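Local coordinates for cysteine synthase 3 (Entamoeba histolytica, PDB 6KR5), which catalyses the pyridoxal-phosphate-dependent formation of L-cysteine from O-acetyl-L-serine and sulfide, at residues Pro53-Val57 / Pro307-Arg312; Val46-Cys50 / Thr172-Ile176; Asp261-Ala266 / Gly282-Leu286; Ser113-Gln117 / Arg312-Thr316. All coordinates share one frame; numbering follows the deposited sequence. Where two conformers were deposited one is given.

Contact 1. Residues Pro53-Val57 / Pro307-Arg312. With PLP (pyridoxal-5'-phosphate), chain D.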
loop_
_atom_site.group_PDB
_atom_site.type_symbol
_atom_site.label_atom_id
_atom_site.label_comp_id
_atom_site.label_asym_id
_atom_site.label_seq_id
_atom_site.Cartn_x
_atom_site.Cartn_y
_atom_site.Cartn_z
ATOM N N PRO B 53 0.132 -2.379 -6.559
ATOM C CA PRO B 53 1.128 -3.113 -5.747
ATOM C C PRO B 53 2.245 -2.249 -5.182
ATOM O O PRO B 53 2.694 -2.502 -4.051
ATOM C CB PRO B 53 1.670 -4.171 -6.722
ATOM C CG PRO B 53 1.197 -3.738 -8.101
ATOM C CD PRO B 53 -0.100 -3.022 -7.863
ATOM N N MET B 54 2.723 -1.244 -5.921
ATOM C CA MET B 54 3.671 -0.296 -5.354
ATOM C C MET B 54 3.010 1.051 -5.068
ATOM O O MET B 54 3.692 2.072 -4.936
ATOM C CB MET B 54 4.908 -0.160 -6.243
ATOM C CG MET B 54 5.929 -1.290 -6.018
ATOM S SD MET B 54 6.373 -1.597 -4.283
ATOM C CE MET B 54 6.991 0.021 -3.835
ATOM N N SER B 55 1.684 1.047 -4.943
ATOM C CA SER B 55 0.937 2.043 -4.174
ATOM C C SER B 55 0.902 3.422 -4.818
ATOM O O SER B 55 0.730 4.430 -4.122
ATOM C CB SER B 55 1.472 2.141 -2.745
ATOM O OG SER B 55 1.404 0.860 -2.144
ATOM N N SER B 56 1.015 3.502 -6.141
ATOM C CA SER B 56 0.706 4.761 -6.800
ATOM C C SER B 56 0.196 4.498 -8.202
ATOM O O SER B 56 0.356 3.412 -8.759
ATOM C CB SER B 56 1.909 5.704 -6.861
ATOM O OG SER B 56 2.657 5.501 -8.058
ATOM N N VAL B 57 -0.426 5.537 -8.762
ATOM C CA VAL B 57 -0.920 5.496 -10.133
ATOM C C VAL B 57 0.194 5.180 -11.119
ATOM O O VAL B 57 -0.063 4.641 -12.204
ATOM C CB VAL B 57 -1.604 6.843 -10.435
ATOM C CG1 VAL B 57 -0.599 7.974 -10.388
ATOM C CG2 VAL B 57 -2.328 6.800 -11.763
ATOM N N PRO B 307 -3.785 9.838 -6.190
ATOM C CA PRO B 307 -2.658 9.145 -6.853
ATOM C C PRO B 307 -1.791 8.248 -5.973
ATOM O O PRO B 307 -1.170 7.320 -6.522
ATOM C CB PRO B 307 -1.831 10.308 -7.426
ATOM C CG PRO B 307 -2.846 11.393 -7.681
ATOM C CD PRO B 307 -3.788 11.284 -6.494
ATOM N N ASP B 308 -1.662 8.498 -4.668
ATOM C CA ASP B 308 -0.803 7.641 -3.842
ATOM C C ASP B 308 -1.169 7.816 -2.369
ATOM O O ASP B 308 -2.142 8.500 -2.026
ATOM C CB ASP B 308 0.697 7.884 -4.113
ATOM C CG ASP B 308 1.231 9.213 -3.569
ATOM O OD1 ASP B 308 0.459 10.038 -3.024
ATOM O OD2 ASP B 308 2.463 9.438 -3.712
ATOM N N CYS B 309 -0.367 7.209 -1.501
ATOM C CA CYS B 309 -0.663 7.066 -0.082
ATOM C C CYS B 309 0.166 8.029 0.761
ATOM O O CYS B 309 1.300 8.368 0.416
ATOM C CB CYS B 309 -0.388 5.630 0.361
ATOM S SG CYS B 309 -0.711 5.328 2.104
ATOM N N GLY B 310 -0.403 8.448 1.899
ATOM C CA GLY B 310 0.302 9.350 2.785
ATOM C C GLY B 310 1.522 8.743 3.442
ATOM O O GLY B 310 2.415 9.488 3.859
ATOM N N GLU B 311 1.590 7.408 3.529
ATOM C CA GLU B 311 2.748 6.766 4.142
ATOM C C GLU B 311 4.035 7.119 3.407
ATOM O O GLU B 311 5.113 7.141 4.012
ATOM C CB GLU B 311 2.551 5.248 4.179
ATOM C CG GLU B 311 3.683 4.510 4.891
ATOM C CD GLU B 311 3.426 3.026 5.071
ATOM O OE1 GLU B 311 2.424 2.512 4.528
ATOM O OE2 GLU B 311 4.238 2.379 5.765
ATOM N N ARG B 312 3.941 7.409 2.113
ATOM C CA ARG B 312 5.087 7.837 1.318
ATOM C C ARG B 312 5.572 9.240 1.684
ATOM O O ARG B 312 6.591 9.688 1.143
ATOM C CB ARG B 312 4.718 7.758 -0.167
ATOM C CG ARG B 312 5.898 7.657 -1.133
ATOM C CD ARG B 312 5.521 6.913 -2.410
ATOM N NE ARG B 312 5.507 5.470 -2.202
ATOM C CZ ARG B 312 5.096 4.595 -3.114
ATOM N NH1 ARG B 312 4.668 5.024 -4.299
ATOM N NH2 ARG B 312 5.101 3.300 -2.838
HETATM N N1 PLP D . 0.317 12.727 -7.664
HETATM C C2 PLP D . 1.297 11.777 -7.572
HETATM C C2A PLP D . 1.755 11.357 -6.210
HETATM C C3 PLP D . 1.836 11.228 -8.722
HETATM O O3 PLP D . 2.817 10.285 -8.606
HETATM C C4 PLP D . 1.377 11.637 -9.967
HETATM C C4A PLP D . 2.009 11.140 -11.217
HETATM O O4A PLP D . 2.964 10.356 -11.161
HETATM C C5 PLP D . 0.374 12.602 -10.047
HETATM C C6 PLP D . -0.140 13.140 -8.889
HETATM C C5A PLP D . -0.140 13.131 -11.367
HETATM O O4P PLP D . -0.627 12.152 -12.243
HETATM P P PLP D . -0.373 12.399 -13.805
HETATM O O1P PLP D . -0.843 13.805 -14.135
HETATM O O2P PLP D . 1.104 12.274 -14.045
HETATM O O3P PLP D . -1.155 11.364 -14.530
HETATM O O HOH W 1 2.031 5.677 -1.988
#

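Contact 2. Residues Val46-Cys50 / Thr172-Ile176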
loop_
_atom_site.group_PDB
_atom_site.type_symbol
_atom_site.label_atom_id
_atom_site.label_comp_id
_atom_site.label_asym_id
_atom_site.label_seq_id
_atom_site.Cartn_x
_atom_site.Cartn_y
_atom_site.Cartn_z
ATOM N N VAL B 46 -13.822 8.604 -4.266
ATOM C CA VAL B 46 -12.373 8.681 -4.430
ATOM C C VAL B 46 -11.856 7.365 -4.992
ATOM O O VAL B 46 -12.215 6.282 -4.511
ATOM C CB VAL B 46 -11.664 9.048 -3.109
ATOM C CG1 VAL B 46 -11.918 10.510 -2.779
ATOM C CG2 VAL B 46 -12.087 8.143 -1.950
ATOM N N LYS B 47 -11.000 7.459 -6.009
ATOM C CA LYS B 47 -10.392 6.287 -6.629
ATOM C C LYS B 47 -8.989 6.129 -6.062
ATOM O O LYS B 47 -8.152 7.019 -6.223
ATOM C CB LYS B 47 -10.348 6.418 -8.150
ATOM C CG LYS B 47 -9.871 5.130 -8.817
ATOM C CD LYS B 47 -10.259 5.047 -10.270
ATOM C CE LYS B 47 -9.788 3.731 -10.885
ATOM N NZ LYS B 47 -10.447 2.492 -10.359
ATOM N N LEU B 48 -8.744 5.006 -5.384
ATOM C CA LEU B 48 -7.562 4.858 -4.531
ATOM C C LEU B 48 -6.446 4.155 -5.296
ATOM O O LEU B 48 -6.303 2.928 -5.241
ATOM C CB LEU B 48 -7.932 4.110 -3.260
ATOM C CG LEU B 48 -9.123 4.752 -2.567
ATOM C CD1 LEU B 48 -9.417 3.986 -1.295
ATOM C CD2 LEU B 48 -8.815 6.175 -2.236
ATOM N N GLU B 49 -5.609 4.954 -5.968
ATOM C CA GLU B 49 -4.492 4.381 -6.703
ATOM C C GLU B 49 -3.408 3.863 -5.769
ATOM O O GLU B 49 -2.470 3.197 -6.225
ATOM C CB GLU B 49 -3.954 5.410 -7.698
ATOM C CG GLU B 49 -4.983 5.703 -8.793
ATOM C CD GLU B 49 -5.271 4.463 -9.633
ATOM O OE1 GLU B 49 -4.289 3.914 -10.177
ATOM O OE2 GLU B 49 -6.450 4.049 -9.753
ATOM N N CYS B 50 -3.528 4.121 -4.471
ATOM C CA CYS B 50 -2.645 3.491 -3.505
ATOM C C CYS B 50 -2.814 1.976 -3.464
ATOM O O CYS B 50 -1.950 1.282 -2.909
ATOM C CB CYS B 50 -2.916 4.083 -2.131
ATOM S SG CYS B 50 -1.859 3.428 -0.865
ATOM N N THR B 172 -8.022 2.774 -16.198
ATOM C CA THR B 172 -8.538 3.644 -15.145
ATOM C C THR B 172 -9.941 4.125 -15.483
ATOM O O THR B 172 -10.863 4.034 -14.662
ATOM C CB THR B 172 -7.594 4.835 -14.942
ATOM O OG1 THR B 172 -6.232 4.388 -14.967
ATOM C CG2 THR B 172 -7.883 5.547 -13.614
ATOM N N ALA B 173 -10.119 4.623 -16.708
ATOM C CA ALA B 173 -11.420 5.127 -17.134
ATOM C C ALA B 173 -12.465 4.024 -17.166
ATOM O O ALA B 173 -13.596 4.226 -16.707
ATOM C CB ALA B 173 -11.307 5.780 -18.509
ATOM N N ASN B 174 -12.113 2.854 -17.710
ATOM C CA ASN B 174 -13.083 1.765 -17.761
ATOM C C ASN B 174 -13.519 1.352 -16.365
ATOM O O ASN B 174 -14.700 1.061 -16.135
ATOM C CB ASN B 174 -12.515 0.553 -18.493
ATOM C CG ASN B 174 -13.548 -0.550 -18.646
ATOM O OD1 ASN B 174 -14.614 -0.323 -19.222
ATOM N ND2 ASN B 174 -13.255 -1.736 -18.111
ATOM N N GLU B 175 -12.574 1.307 -15.422
ATOM C CA GLU B 175 -12.926 0.999 -14.042
ATOM C C GLU B 175 -13.924 2.007 -13.488
ATOM O O GLU B 175 -14.886 1.625 -12.815
ATOM C CB GLU B 175 -11.668 0.963 -13.177
ATOM C CG GLU B 175 -10.737 -0.187 -13.528
ATOM C CD GLU B 175 -9.321 0.029 -13.037
ATOM O OE1 GLU B 175 -9.153 0.682 -11.985
ATOM O OE2 GLU B 175 -8.384 -0.469 -13.689
ATOM N N ILE B 176 -13.709 3.300 -13.743
ATOM C CA ILE B 176 -14.670 4.306 -13.286
ATOM C C ILE B 176 -16.014 4.106 -13.971
ATOM O O ILE B 176 -17.074 4.184 -13.334
ATOM C CB ILE B 176 -14.128 5.724 -13.530
ATOM C CG1 ILE B 176 -12.894 5.967 -12.654
ATOM C CG2 ILE B 176 -15.220 6.762 -13.239
ATOM C CD1 ILE B 176 -12.055 7.135 -13.121
#

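Contact 3. Residues Asp261-Ala266 / Gly282-Leu286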
loop_
_atom_site.group_PDB
_atom_site.type_symbol
_atom_site.label_atom_id
_atom_site.label_comp_id
_atom_site.label_asym_id
_atom_site.label_seq_id
_atom_site.Cartn_x
_atom_site.Cartn_y
_atom_site.Cartn_z
ATOM N N ASP B 261 -3.378 24.302 1.783
ATOM C CA ASP B 261 -4.723 23.736 1.802
ATOM C C ASP B 261 -4.707 22.272 1.380
ATOM O O ASP B 261 -5.452 21.450 1.930
ATOM C CB ASP B 261 -5.654 24.539 0.891
ATOM C CG ASP B 261 -5.951 25.928 1.422
ATOM O OD1 ASP B 261 -5.527 26.242 2.558
ATOM O OD2 ASP B 261 -6.616 26.708 0.692
ATOM N N ALA B 262 -3.866 21.924 0.400
ATOM C CA ALA B 262 -3.744 20.518 0.019
ATOM C C ALA B 262 -3.304 19.665 1.203
ATOM O O ALA B 262 -3.842 18.572 1.433
ATOM C CB ALA B 262 -2.758 20.382 -1.148
ATOM N N TRP B 263 -2.323 20.144 1.966
ATOM C CA TRP B 263 -1.841 19.387 3.114
ATOM C C TRP B 263 -2.913 19.286 4.188
ATOM O O TRP B 263 -3.126 18.216 4.765
ATOM C CB TRP B 263 -0.602 20.037 3.703
ATOM C CG TRP B 263 0.571 20.075 2.811
ATOM C CD1 TRP B 263 0.783 19.341 1.672
ATOM C CD2 TRP B 263 1.728 20.891 2.990
ATOM N NE1 TRP B 263 2.013 19.667 1.129
ATOM C CE2 TRP B 263 2.607 20.614 1.921
ATOM C CE3 TRP B 263 2.097 21.847 3.942
ATOM C CZ2 TRP B 263 3.842 21.240 1.796
ATOM C CZ3 TRP B 263 3.320 22.475 3.812
ATOM C CH2 TRP B 263 4.174 22.172 2.743
ATOM N N LYS B 264 -3.569 20.413 4.495
ATOM C CA LYS B 264 -4.634 20.400 5.493
ATOM C C LYS B 264 -5.767 19.463 5.077
ATOM O O LYS B 264 -6.284 18.699 5.901
ATOM C CB LYS B 264 -5.153 21.820 5.715
ATOM C CG LYS B 264 -6.208 21.907 6.808
ATOM C CD LYS B 264 -6.310 23.317 7.392
ATOM C CE LYS B 264 -6.905 24.284 6.403
ATOM N NZ LYS B 264 -6.906 25.699 6.891
ATOM N N MET B 265 -6.154 19.495 3.796
ATOM C CA MET B 265 -7.170 18.564 3.312
ATOM C C MET B 265 -6.744 17.113 3.517
ATOM O O MET B 265 -7.549 16.280 3.955
ATOM C CB MET B 265 -7.465 18.821 1.835
ATOM C CG MET B 265 -8.649 18.017 1.331
ATOM S SD MET B 265 -10.225 18.815 1.756
ATOM C CE MET B 265 -10.844 17.712 3.017
ATOM N N ALA B 266 -5.486 16.786 3.197
ATOM C CA ALA B 266 -5.020 15.410 3.354
ATOM C C ALA B 266 -5.110 14.963 4.804
ATOM O O ALA B 266 -5.508 13.828 5.085
ATOM C CB ALA B 266 -3.587 15.282 2.842
ATOM N N GLY B 282 -4.806 15.247 -1.425
ATOM C CA GLY B 282 -5.417 16.344 -0.694
ATOM C C GLY B 282 -5.821 17.484 -1.609
ATOM O O GLY B 282 -6.905 18.061 -1.458
ATOM N N ALA B 283 -4.963 17.812 -2.584
ATOM C CA ALA B 283 -5.296 18.866 -3.537
ATOM C C ALA B 283 -6.505 18.469 -4.362
ATOM O O ALA B 283 -7.457 19.245 -4.504
ATOM C CB ALA B 283 -4.099 19.172 -4.434
ATOM N N ALA B 284 -6.488 17.246 -4.904
ATOM C CA ALA B 284 -7.606 16.773 -5.709
ATOM C C ALA B 284 -8.896 16.740 -4.902
ATOM O O ALA B 284 -9.945 17.166 -5.393
ATOM C CB ALA B 284 -7.300 15.392 -6.288
ATOM N N ILE B 285 -8.840 16.243 -3.660
ATOM C CA ILE B 285 -10.063 16.146 -2.862
ATOM C C ILE B 285 -10.624 17.532 -2.580
ATOM O O ILE B 285 -11.830 17.759 -2.712
ATOM C CB ILE B 285 -9.814 15.354 -1.566
ATOM C CG1 ILE B 285 -9.700 13.871 -1.909
ATOM C CG2 ILE B 285 -10.971 15.574 -0.566
ATOM C CD1 ILE B 285 -9.241 12.974 -0.775
ATOM N N LEU B 286 -9.763 18.492 -2.227
ATOM C CA LEU B 286 -10.279 19.833 -1.951
ATOM C C LEU B 286 -10.917 20.439 -3.197
ATOM O O LEU B 286 -12.002 21.030 -3.118
ATOM C CB LEU B 286 -9.170 20.735 -1.412
ATOM C CG LEU B 286 -9.594 22.179 -1.136
ATOM C CD1 LEU B 286 -10.800 22.214 -0.209
ATOM C CD2 LEU B 286 -8.443 22.947 -0.533
#

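Contact 4. Residues Ser113-Gln117 / Arg312-Thr316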
loop_
_atom_site.group_PDB
_atom_site.type_symbol
_atom_site.label_atom_id
_atom_site.label_comp_id
_atom_site.label_asym_id
_atom_site.label_seq_id
_atom_site.Cartn_x
_atom_site.Cartn_y
_atom_site.Cartn_z
ATOM N N SER B 113 14.736 12.411 -2.440
ATOM C CA SER B 113 13.909 11.278 -2.019
ATOM C C SER B 113 14.716 10.016 -1.758
ATOM O O SER B 113 14.630 9.038 -2.510
ATOM C CB SER B 113 12.818 10.987 -3.049
ATOM O OG SER B 113 11.790 10.212 -2.455
ATOM N N VAL B 114 15.501 10.040 -0.682
ATOM C CA VAL B 114 16.370 8.917 -0.350
ATOM C C VAL B 114 15.562 7.655 -0.074
ATOM O O VAL B 114 16.042 6.542 -0.316
ATOM C CB VAL B 114 17.286 9.280 0.837
ATOM C CG1 VAL B 114 18.306 10.316 0.396
ATOM C CG2 VAL B 114 16.464 9.801 1.998
ATOM N N GLU B 115 14.325 7.795 0.409
ATOM C CA GLU B 115 13.483 6.615 0.596
ATOM C C GLU B 115 13.098 6.003 -0.743
ATOM O O GLU B 115 13.135 4.776 -0.905
ATOM C CB GLU B 115 12.233 6.971 1.402
ATOM C CG GLU B 115 12.535 7.530 2.775
ATOM C CD GLU B 115 11.282 7.959 3.512
ATOM O OE1 GLU B 115 10.464 8.694 2.915
ATOM O OE2 GLU B 115 11.118 7.562 4.686
ATOM N N ARG B 116 12.746 6.840 -1.726
ATOM C CA ARG B 116 12.427 6.309 -3.045
ATOM C C ARG B 116 13.659 5.717 -3.708
ATOM O O ARG B 116 13.553 4.726 -4.437
ATOM C CB ARG B 116 11.815 7.393 -3.934
ATOM C CG ARG B 116 10.344 7.626 -3.684
ATOM C CD ARG B 116 9.763 8.436 -4.827
ATOM N NE ARG B 116 8.353 8.760 -4.643
ATOM C CZ ARG B 116 7.916 9.766 -3.890
ATOM N NH1 ARG B 116 8.781 10.539 -3.241
ATOM N NH2 ARG B 116 6.617 9.997 -3.784
ATOM N N GLN B 117 14.833 6.319 -3.467
ATOM C CA GLN B 117 16.095 5.709 -3.886
ATOM C C GLN B 117 16.206 4.289 -3.382
ATOM O O GLN B 117 16.597 3.378 -4.117
ATOM C CB GLN B 117 17.286 6.505 -3.361
ATOM C CG GLN B 117 17.584 7.746 -4.113
ATOM C CD GLN B 117 18.861 8.405 -3.652
ATOM O OE1 GLN B 117 19.874 7.739 -3.430
ATOM N NE2 GLN B 117 18.820 9.727 -3.499
ATOM N N ARG B 312 3.941 7.409 2.113
ATOM C CA ARG B 312 5.087 7.837 1.318
ATOM C C ARG B 312 5.572 9.240 1.684
ATOM O O ARG B 312 6.591 9.688 1.143
ATOM C CB ARG B 312 4.718 7.758 -0.167
ATOM C CG ARG B 312 5.898 7.657 -1.133
ATOM C CD ARG B 312 5.521 6.913 -2.410
ATOM N NE ARG B 312 5.507 5.470 -2.202
ATOM C CZ ARG B 312 5.096 4.595 -3.114
ATOM N NH1 ARG B 312 4.668 5.024 -4.299
ATOM N NH2 ARG B 312 5.101 3.300 -2.838
ATOM N N TYR B 313 4.889 9.935 2.604
ATOM C CA TYR B 313 5.222 11.306 2.966
ATOM C C TYR B 313 5.500 11.466 4.454
ATOM O O TYR B 313 5.469 12.587 4.960
ATOM C CB TYR B 313 4.104 12.254 2.525
ATOM C CG TYR B 313 3.904 12.126 1.045
ATOM C CD1 TYR B 313 4.722 12.805 0.159
ATOM C CD2 TYR B 313 2.955 11.257 0.537
ATOM C CE1 TYR B 313 4.574 12.640 -1.197
ATOM C CE2 TYR B 313 2.793 11.093 -0.813
ATOM C CZ TYR B 313 3.609 11.781 -1.675
ATOM O OH TYR B 313 3.456 11.616 -3.027
ATOM N N LEU B 314 5.791 10.371 5.159
ATOM C CA LEU B 314 6.067 10.478 6.591
ATOM C C LEU B 314 7.355 11.236 6.871
ATOM O O LEU B 314 7.524 11.765 7.975
ATOM C CB LEU B 314 6.143 9.089 7.214
ATOM C CG LEU B 314 4.873 8.258 7.126
ATOM C CD1 LEU B 314 5.150 6.871 7.695
ATOM C CD2 LEU B 314 3.738 8.931 7.870
ATOM N N SER B 315 8.262 11.302 5.898
ATOM C CA SER B 315 9.493 12.064 6.028
ATOM C C SER B 315 9.278 13.568 5.919
ATOM O O SER B 315 10.221 14.329 6.152
ATOM C CB SER B 315 10.492 11.603 4.963
ATOM O OG SER B 315 9.893 11.625 3.676
ATOM N N THR B 316 8.076 14.011 5.568
ATOM C CA THR B 316 7.741 15.419 5.514
ATOM C C THR B 316 7.015 15.786 6.808
ATOM O O THR B 316 6.885 14.967 7.727
ATOM C CB THR B 316 6.901 15.710 4.265
ATOM O OG1 THR B 316 5.556 15.252 4.470
ATOM C CG2 THR B 316 7.467 14.988 3.058
HETATM O O HOH W 2 8.901 8.646 0.126
HETATM O O HOH W 3 7.994 11.968 -0.700
#

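Contact 1. Residues Pro53-Val57 / Pro307-Arg312
Arg-312 brings its guanidinium edge to Met-54 O, with the CB atoms of Ser-55 and Ser-56 close to its two terminal nitrogens. The bond that anchors it runs from Arg-312 NH2 to Met-54 O over 2.8 Å; the oxygen lies close to the guanidinium plane, whereas the nitrogen stands well above the carbonyl plane. Arg-312 NH1 adds a weak bond to the same oxygen and also donates to Asn-88 OD1, while NE joins a reciprocal set of salt bridges with Glu-311 of the second subunit. The chain bends at chi3 (-79°); the Met-54 side chain crosses it at about a right angle, Met-54 CE 3.9 Å from Arg-312 NH2. Over the centre of the guanidinium sits a water that donates to Ser-55 O and accepts from Cys-309 N, tying the two loops together a second time. The third tie is direct: Val-57 N donates to Pro-307 O at 3.0 Å, in the carbonyl plane. Beyond it lies the cofactor, with Pro-307 CB 3.2 Å from PLP N1 and Asp-308 OD2, held by Tyr-313 and Asn-88, beside the PLP methyl C2A. Pro-307 and Asp-308 are part of the cofactor pocket of this fold-type II PLP enzyme. The two loops leave the adjacent parallel strands 43-48 and 301-306; helix 88-100 packs against Met-54 and Ser-56, helix 279-292 against Pro-307, and helix 114-122 against Met-54 and Arg-312.

Contact 2. Residues Val46-Cys50 / Thr172-Ile176
Lys-47 reaches from strand 43-48 to Glu-175 on helix 169-179, joining a strand of the mixed sheet to a helix packed on it in the alpha/beta fold of the fold-type II PLP enzymes. The short segments lie 11.1 Å apart at their axes, a gap that the long lysine chain spans. Its apolar part comes first. With CG anti to the backbone N (chi1 -173°), the chain runs straight out as far as CE, and CD passes 3.7 Å from Ile-176 CG1 while CE lies 3.8 Å from Thr-172 CG2. Residues 172, 175 and 176 fall on one face of the helix, so the methylenes are bordered by two apolar groups before the charge is reached. Outside the pair, Ile-305 and Leu-26 of the flanking strands pack on the same lysine.

The polar part is a buried network. Lys-47 NZ also bonds to Thr-24 OG1, and three donors, Lys-47 NZ, Arg-60 NH2 and Thr-24 N, share Glu-175 OE1. Glu-49 OE2, bonded to Thr-24 OG1, stands 4.9 Å from Glu-175 OE1, a like-charge proximity probably eased by Lys-47 and by Arg-60, which forms salt bridges with both glutamates. At the heart of the network, a bend at chi4 (67°) turns Lys-47 NZ onto the anti lone pair of Glu-175 OE1, closing a salt bridge of 2.8 Å.

Contact 3. Residues Asp261-Ala266 / Gly282-Leu286
Met-265 and Ala-262 meet Gly-282 in a near-orthogonal helix-helix packing (87°) in the mixed-sheet part of the fold-type II PLP-enzyme fold. The segment axes approach to 7.6 Å, a close helix-helix crossing in which backbone meets backbone. At its centre Gly-282, having no side chain, brings its CA to 3.5 Å from Ala-262 O, a CA-H...O contact that is fairly straight (150° at the hydrogen). Small residues keep the spacing short beside it, with Ala-262 CB and Ala-283 CB 3.7 Å apart.

Met-265 completes this first shell. Its CG, anti to the backbone N (chi1 -172°), carries the chain to the second helix, and bends at chi2 and chi3 lay SD against the CA and CB of Leu-286. Met-265 CG rests 3.3 Å from Gly-282 O, which is itself the acceptor of the Leu-286 N helix bond, and 3.9 Å from Ile-285 CG2, where the two side chains cross at about a right angle.

Further out, Ile-257 of strand 253-257 packs on Ala-262, Ala-283 and Leu-286, so both helices rest on the edge strand of the sheet. Helix 327-335 packs alongside, Leu-334 touching Asp-261 and Met-265. Leu-286, which also touches Leu-335, sends its CD2 branch to within 3.5 Å of Asp-261 CB.

Contact 4. Residues Ser113-Gln117 / Arg312-Thr316
Arg-116 extends from helix 114-122 toward Arg-312 and Tyr-313, its CB pointing past the other segment and only its end drawing near. CG is anti to the carbonyl carbon (chi1 -81°), and from CG to NE the chain is straight, running by Ile-91 of helix 88-100. NE comes 4.1 Å from Arg-312 CD and gives a weak hydrogen bond to Asn-88 OD1. At CZ the group flattens, and Arg-312 CG lies over one of its faces; the two guanidinium planes are 74° apart, so the arginines meet through methylene and guanidinium and do not stack charge on charge. NH2, the nearest atom, is 3.5 Å from Arg-312 CD. Tyr-313 OH lies at the guanidinium edge, near its plane, 3.6 Å from Arg-116 NH2. NH1 turns back to its own helix and donates to Ser-113 OG at 3.1 Å, which ties the tip to the N-cap residue; NH1 also donates to a water that in turn donates a hydrogen bond to Arg-312 O.

Beside this, nearer the surface, Ser-315 OG donates to Glu-115 OE1 over 3.1 Å, arriving from above the carboxylate plane. A second water donates to both Glu-115 OE1 and Arg-312 O. Tyr-313 to Thr-316 form a type I turn, braced by Thr-316 OG1 bonding to Tyr-313 O at 2.7 Å.

Since Tyr-313 belongs to the PLP pocket and its hydroxyl bonds to Asp-308, the contact joins the helix flanking the four-stranded parallel sheet to the cofactor loop, at the inter-sheet cleft of a fold-type II PLP enzyme.

How the contacts relate
All four contacts are largely buried, yet their chemistry differs with their place in the fold. Contacts 1 and 2 lie deeper and meet where Glu-49 and Cys-50 touch Ser-55, Val-57, Pro-307 and Cys-309; one relies on backbone carbonyls, a water and an arginine, the other on a buried salt bridge. Contact 3 is mainly apolar, without a hydrogen bond between its helices, and touches contact 2 through Val-46 and Ile-285. Contact 4, farthest from the chain centre, has two bridging waters and reaches the surface at Glu-115 and Ser-315. It shares Arg-312 with contact 1. Contacts 1, 2 and 4 all border the second subunit, whereas contact 3 touches none of it.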